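Local structure of ADP-ribosylating toxin CARDS (Mycoplasma pneumoniae, 4TLV) at residues I21-F35 / F136-A149. The protein transfers the ADP-ribosyl group of NAD+ to multiple target proteins and causes vacuolization of mammalian cells, acting as the main virulence factor of this bacterium. Sequence-based numbering, arbitrary orientation.
With SO4 (sulfate ion), chain G.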
# COMPACT_ATOMS: atom_id res chain seq x y z
N ILE A 21 6.99 -9.10 26.70
CA ILE A 21 5.79 -8.62 26.01
C ILE A 21 4.54 -9.41 26.37
O ILE A 21 3.47 -8.83 26.58
CB ILE A 21 5.99 -8.67 24.47
CG1 ILE A 21 7.21 -7.83 24.05
CG2 ILE A 21 4.70 -8.23 23.74
CD1 ILE A 21 7.18 -6.38 24.53
N PHE A 22 4.66 -10.74 26.44
CA PHE A 22 3.52 -11.60 26.78
C PHE A 22 2.97 -11.26 28.15
O PHE A 22 1.80 -11.48 28.43
CB PHE A 22 3.89 -13.09 26.72
CG PHE A 22 3.96 -13.67 25.32
CD1 PHE A 22 3.79 -12.87 24.20
CD2 PHE A 22 4.21 -15.03 25.13
CE1 PHE A 22 3.85 -13.41 22.90
CE2 PHE A 22 4.29 -15.58 23.86
CZ PHE A 22 4.11 -14.77 22.73
N GLU A 23 3.83 -10.70 29.01
CA GLU A 23 3.43 -10.36 30.37
C GLU A 23 2.97 -8.91 30.52
O GLU A 23 2.04 -8.63 31.28
CB GLU A 23 4.58 -10.63 31.34
CG GLU A 23 4.37 -9.96 32.69
CD GLU A 23 5.04 -10.70 33.82
OE1 GLU A 23 6.18 -11.18 33.63
OE2 GLU A 23 4.43 -10.79 34.91
N HIS A 24 3.61 -7.99 29.80
CA HIS A 24 3.38 -6.56 30.00
C HIS A 24 2.73 -5.80 28.85
O HIS A 24 2.40 -4.64 29.01
CB HIS A 24 4.69 -5.87 30.36
CG HIS A 24 5.32 -6.40 31.60
ND1 HIS A 24 4.83 -6.13 32.86
CD2 HIS A 24 6.41 -7.18 31.78
CE1 HIS A 24 5.58 -6.74 33.76
NE2 HIS A 24 6.55 -7.38 33.13
N GLY A 25 2.59 -6.43 27.68
CA GLY A 25 2.12 -5.70 26.50
C GLY A 25 3.16 -4.70 26.01
O GLY A 25 4.36 -4.89 26.21
N PHE A 26 2.70 -3.64 25.34
CA PHE A 26 3.60 -2.61 24.84
C PHE A 26 3.31 -1.27 25.50
O PHE A 26 2.16 -0.88 25.63
CB PHE A 26 3.46 -2.46 23.32
CG PHE A 26 3.86 -3.68 22.54
CD1 PHE A 26 5.19 -3.88 22.19
CD2 PHE A 26 2.91 -4.61 22.16
CE1 PHE A 26 5.56 -5.00 21.48
CE2 PHE A 26 3.27 -5.75 21.44
CZ PHE A 26 4.61 -5.94 21.09
N SER A 27 4.35 -0.56 25.89
CA SER A 27 4.18 0.74 26.54
C SER A 27 4.47 1.86 25.56
O SER A 27 5.16 1.65 24.56
CB SER A 27 5.13 0.86 27.74
OG SER A 27 4.73 -0.04 28.77
N THR A 28 3.95 3.06 25.83
CA THR A 28 4.16 4.19 24.92
C THR A 28 5.52 4.84 25.16
O THR A 28 6.11 4.68 26.23
CB THR A 28 3.08 5.27 25.12
OG1 THR A 28 3.27 5.88 26.40
CG2 THR A 28 1.67 4.66 25.05
N LEU A 29 5.99 5.61 24.18
CA LEU A 29 7.18 6.43 24.35
C LEU A 29 6.93 7.57 25.34
O LEU A 29 7.79 7.87 26.18
CB LEU A 29 7.60 7.03 22.99
CG LEU A 29 8.07 6.03 21.93
CD1 LEU A 29 8.02 6.65 20.53
CD2 LEU A 29 9.47 5.52 22.26
N GLY A 30 5.78 8.21 25.23
CA GLY A 30 5.46 9.39 26.02
C GLY A 30 3.97 9.69 26.08
O GLY A 30 3.13 8.79 25.94
N ASP A 31 3.62 10.95 26.30
CA ASP A 31 2.22 11.31 26.53
C ASP A 31 1.61 12.27 25.51
O ASP A 31 0.52 12.82 25.75
CB ASP A 31 2.00 11.83 27.97
CG ASP A 31 2.86 13.04 28.31
OD1 ASP A 31 3.43 13.67 27.39
OD2 ASP A 31 2.96 13.38 29.53
N VAL A 32 2.28 12.44 24.38
CA VAL A 32 1.82 13.38 23.36
C VAL A 32 0.92 12.73 22.30
O VAL A 32 1.34 11.80 21.60
CB VAL A 32 3.02 14.04 22.64
CG1 VAL A 32 2.55 15.04 21.56
CG2 VAL A 32 3.94 14.72 23.66
N ARG A 33 -0.30 13.21 22.18
CA ARG A 33 -1.25 12.67 21.20
C ARG A 33 -1.28 13.61 20.01
O ARG A 33 -2.22 14.38 19.84
CB ARG A 33 -2.65 12.49 21.81
CG ARG A 33 -2.74 11.42 22.87
CD ARG A 33 -4.08 11.45 23.60
NE ARG A 33 -5.16 10.72 22.95
CZ ARG A 33 -6.35 11.25 22.68
NH1 ARG A 33 -6.58 12.53 22.96
NH2 ARG A 33 -7.30 10.53 22.12
N ASN A 34 -0.24 13.57 19.19
CA ASN A 34 -0.16 14.47 18.04
C ASN A 34 0.01 13.62 16.79
O ASN A 34 1.04 12.97 16.62
CB ASN A 34 1.03 15.43 18.20
CG ASN A 34 1.10 16.46 17.09
OD1 ASN A 34 1.02 16.11 15.91
ND2 ASN A 34 1.26 17.73 17.47
N PHE A 35 -1.00 13.62 15.93
CA PHE A 35 -1.00 12.69 14.79
C PHE A 35 0.16 12.97 13.83
O PHE A 35 0.91 12.06 13.44
CB PHE A 35 -2.34 12.73 14.05
CG PHE A 35 -2.36 11.89 12.80
CD1 PHE A 35 -2.42 10.51 12.88
CD2 PHE A 35 -2.34 12.49 11.54
CE1 PHE A 35 -2.46 9.74 11.72
CE2 PHE A 35 -2.36 11.73 10.38
CZ PHE A 35 -2.42 10.34 10.47
N PHE A 136 -2.17 2.66 14.41
CA PHE A 136 -1.55 3.09 15.65
C PHE A 136 -2.54 2.92 16.78
O PHE A 136 -3.76 3.00 16.56
CB PHE A 136 -1.03 4.53 15.56
CG PHE A 136 -2.10 5.58 15.37
CD1 PHE A 136 -2.57 5.90 14.09
CD2 PHE A 136 -2.62 6.28 16.46
CE1 PHE A 136 -3.54 6.88 13.91
CE2 PHE A 136 -3.59 7.27 16.27
CZ PHE A 136 -4.04 7.56 14.99
N THR A 137 -2.03 2.67 17.98
CA THR A 137 -2.92 2.55 19.14
C THR A 137 -2.87 3.86 19.90
O THR A 137 -1.82 4.53 19.95
CB THR A 137 -2.52 1.40 20.07
OG1 THR A 137 -1.23 1.66 20.62
CG2 THR A 137 -2.49 0.08 19.29
N ASP A 138 -4.01 4.24 20.45
CA ASP A 138 -4.12 5.48 21.21
C ASP A 138 -3.78 5.04 22.62
O ASP A 138 -4.66 4.74 23.43
CB ASP A 138 -5.55 6.01 21.10
CG ASP A 138 -5.70 7.43 21.61
OD1 ASP A 138 -4.72 8.00 22.15
OD2 ASP A 138 -6.81 7.98 21.47
N GLY A 139 -2.48 4.92 22.88
CA GLY A 139 -1.99 4.47 24.17
C GLY A 139 -1.47 3.05 24.24
O GLY A 139 -1.32 2.37 23.22
N PRO A 140 -1.20 2.57 25.46
CA PRO A 140 -0.58 1.27 25.71
C PRO A 140 -1.39 0.09 25.16
O PRO A 140 -2.62 0.15 25.08
CB PRO A 140 -0.57 1.17 27.25
CG PRO A 140 -0.65 2.58 27.72
CD PRO A 140 -1.50 3.29 26.71
N ILE A 141 -0.68 -0.98 24.83
CA ILE A 141 -1.33 -2.20 24.38
C ILE A 141 -1.19 -3.23 25.49
O ILE A 141 -0.08 -3.52 25.90
CB ILE A 141 -0.67 -2.76 23.09
CG1 ILE A 141 -0.81 -1.75 21.95
CG2 ILE A 141 -1.32 -4.10 22.70
CD1 ILE A 141 -0.11 -2.19 20.66
N ALA A 142 -2.32 -3.76 25.96
CA ALA A 142 -2.32 -4.74 27.05
C ALA A 142 -1.75 -6.09 26.62
O ALA A 142 -1.88 -6.48 25.46
CB ALA A 142 -3.72 -4.93 27.56
N ALA A 143 -1.16 -6.81 27.57
CA ALA A 143 -0.64 -8.15 27.27
C ALA A 143 -1.73 -9.06 26.69
O ALA A 143 -1.46 -9.90 25.83
CB ALA A 143 -0.05 -8.78 28.54
N ALA A 144 -2.96 -8.88 27.17
CA ALA A 144 -4.08 -9.70 26.72
C ALA A 144 -4.40 -9.61 25.22
O ALA A 144 -5.05 -10.51 24.68
CB ALA A 144 -5.34 -9.40 27.56
N ASN A 145 -3.96 -8.54 24.55
CA ASN A 145 -4.14 -8.41 23.10
C ASN A 145 -3.12 -9.24 22.29
O ASN A 145 -3.33 -9.49 21.11
CB ASN A 145 -4.01 -6.94 22.64
CG ASN A 145 -5.20 -6.09 23.04
OD1 ASN A 145 -5.37 -5.86 24.34
ND2 ASN A 145 -5.95 -5.61 22.17
N VAL A 146 -2.01 -9.62 22.91
CA VAL A 146 -0.90 -10.20 22.15
C VAL A 146 -1.06 -11.72 22.07
O VAL A 146 -0.99 -12.42 23.09
CB VAL A 146 0.47 -9.84 22.77
CG1 VAL A 146 1.62 -10.38 21.91
CG2 VAL A 146 0.61 -8.33 22.93
N ARG A 147 -1.33 -12.22 20.87
CA ARG A 147 -1.65 -13.64 20.74
C ARG A 147 -0.42 -14.52 20.56
O ARG A 147 -0.33 -15.58 21.17
CB ARG A 147 -2.64 -13.91 19.61
CG ARG A 147 -3.04 -15.40 19.50
CD ARG A 147 -4.28 -15.63 18.63
NE ARG A 147 -3.94 -15.65 17.20
CZ ARG A 147 -4.76 -16.09 16.25
NH1 ARG A 147 -5.97 -16.55 16.58
NH2 ARG A 147 -4.38 -16.09 14.99
N SER A 148 0.50 -14.08 19.70
CA SER A 148 1.60 -14.95 19.27
C SER A 148 2.88 -14.16 19.02
O SER A 148 2.85 -12.94 18.88
CB SER A 148 1.23 -15.67 17.96
OG SER A 148 -0.05 -16.27 18.05
N ALA A 149 4.00 -14.87 18.95
CA ALA A 149 5.27 -14.28 18.53
C ALA A 149 6.07 -15.29 17.71
O ALA A 149 5.92 -16.49 17.90
CB ALA A 149 6.06 -13.85 19.73
S SO4 G . -7.94 -16.47 13.29
O1 SO4 G . -8.18 -16.79 14.70
O2 SO4 G . -8.65 -17.42 12.41
O3 SO4 G . -8.44 -15.13 13.02
O4 SO4 G . -6.49 -16.56 13.02
O HOH W 1 1.21 -2.28 28.43
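Val146 meets three side chains of 21-35 with its two methyls. Its chi1 of -176° sets CG1 opposite the backbone N, where it meets Phe22 CE1 at 3.9 Å, while CG2 turns to Phe26 CE2 and Ile21 CG2. Ala149 CB lies 3.7 Å from Phe22 CZ, so the far end of that ring bridges two residues of strand 146-156. Phe26 also runs alongside Ile141, whose CB sits at the ring edge. All of these side chains are buried, and Ile83 and Tyr81 of strand 76-84 also touch Phe26 and Ile21, respectively.

The backbones meet as well. Phe26 and Ile141 form a single antiparallel hydrogen-bonded bridge, with Phe26 N to Ile141 O at 2.8 Å and Ile141 N to Phe26 O at 3.0 Å. Gly25, with positive phi after helix 18-24, has no side chain, which lets its CA come to 3.2 Å from Ile141 O in a CA-H...O contact. Ala143 CB abuts the carbonyls of Phe22 and Glu23 in the last turn of the helix, 3.3 Å from Phe22 O.

Toward solvent the contact thins. Thr28 CG2 merely rests on the Gly139-Pro140 peptide and the exposed proline ring, and a water lies within hydrogen-bonding distance of both His24 O and Ile141 O. Farther along, the buried rings of Phe35 and Phe136 touch obliquely, their planes at 46°.

Arg33 and Asp138, partly exposed, pair side-on at this end: NE reaches OD1 at 2.9 Å and NH2 reaches OD2 at 2.7 Å. Both bonds are nearly straight, use syn lone pairs, and join planes only 6° apart. Trp197 also donates to OD2, and Pro199 O receives Arg33 NH1. The chemistry is thus divided within the mART domain: apolar packing sets the helix end against strand 146-156, the bridge joins the loops following helix 18-24 and strand 134-138, and a charged, directional pair, probably keeping Asp138 ionised, ties Arg33 to that strand.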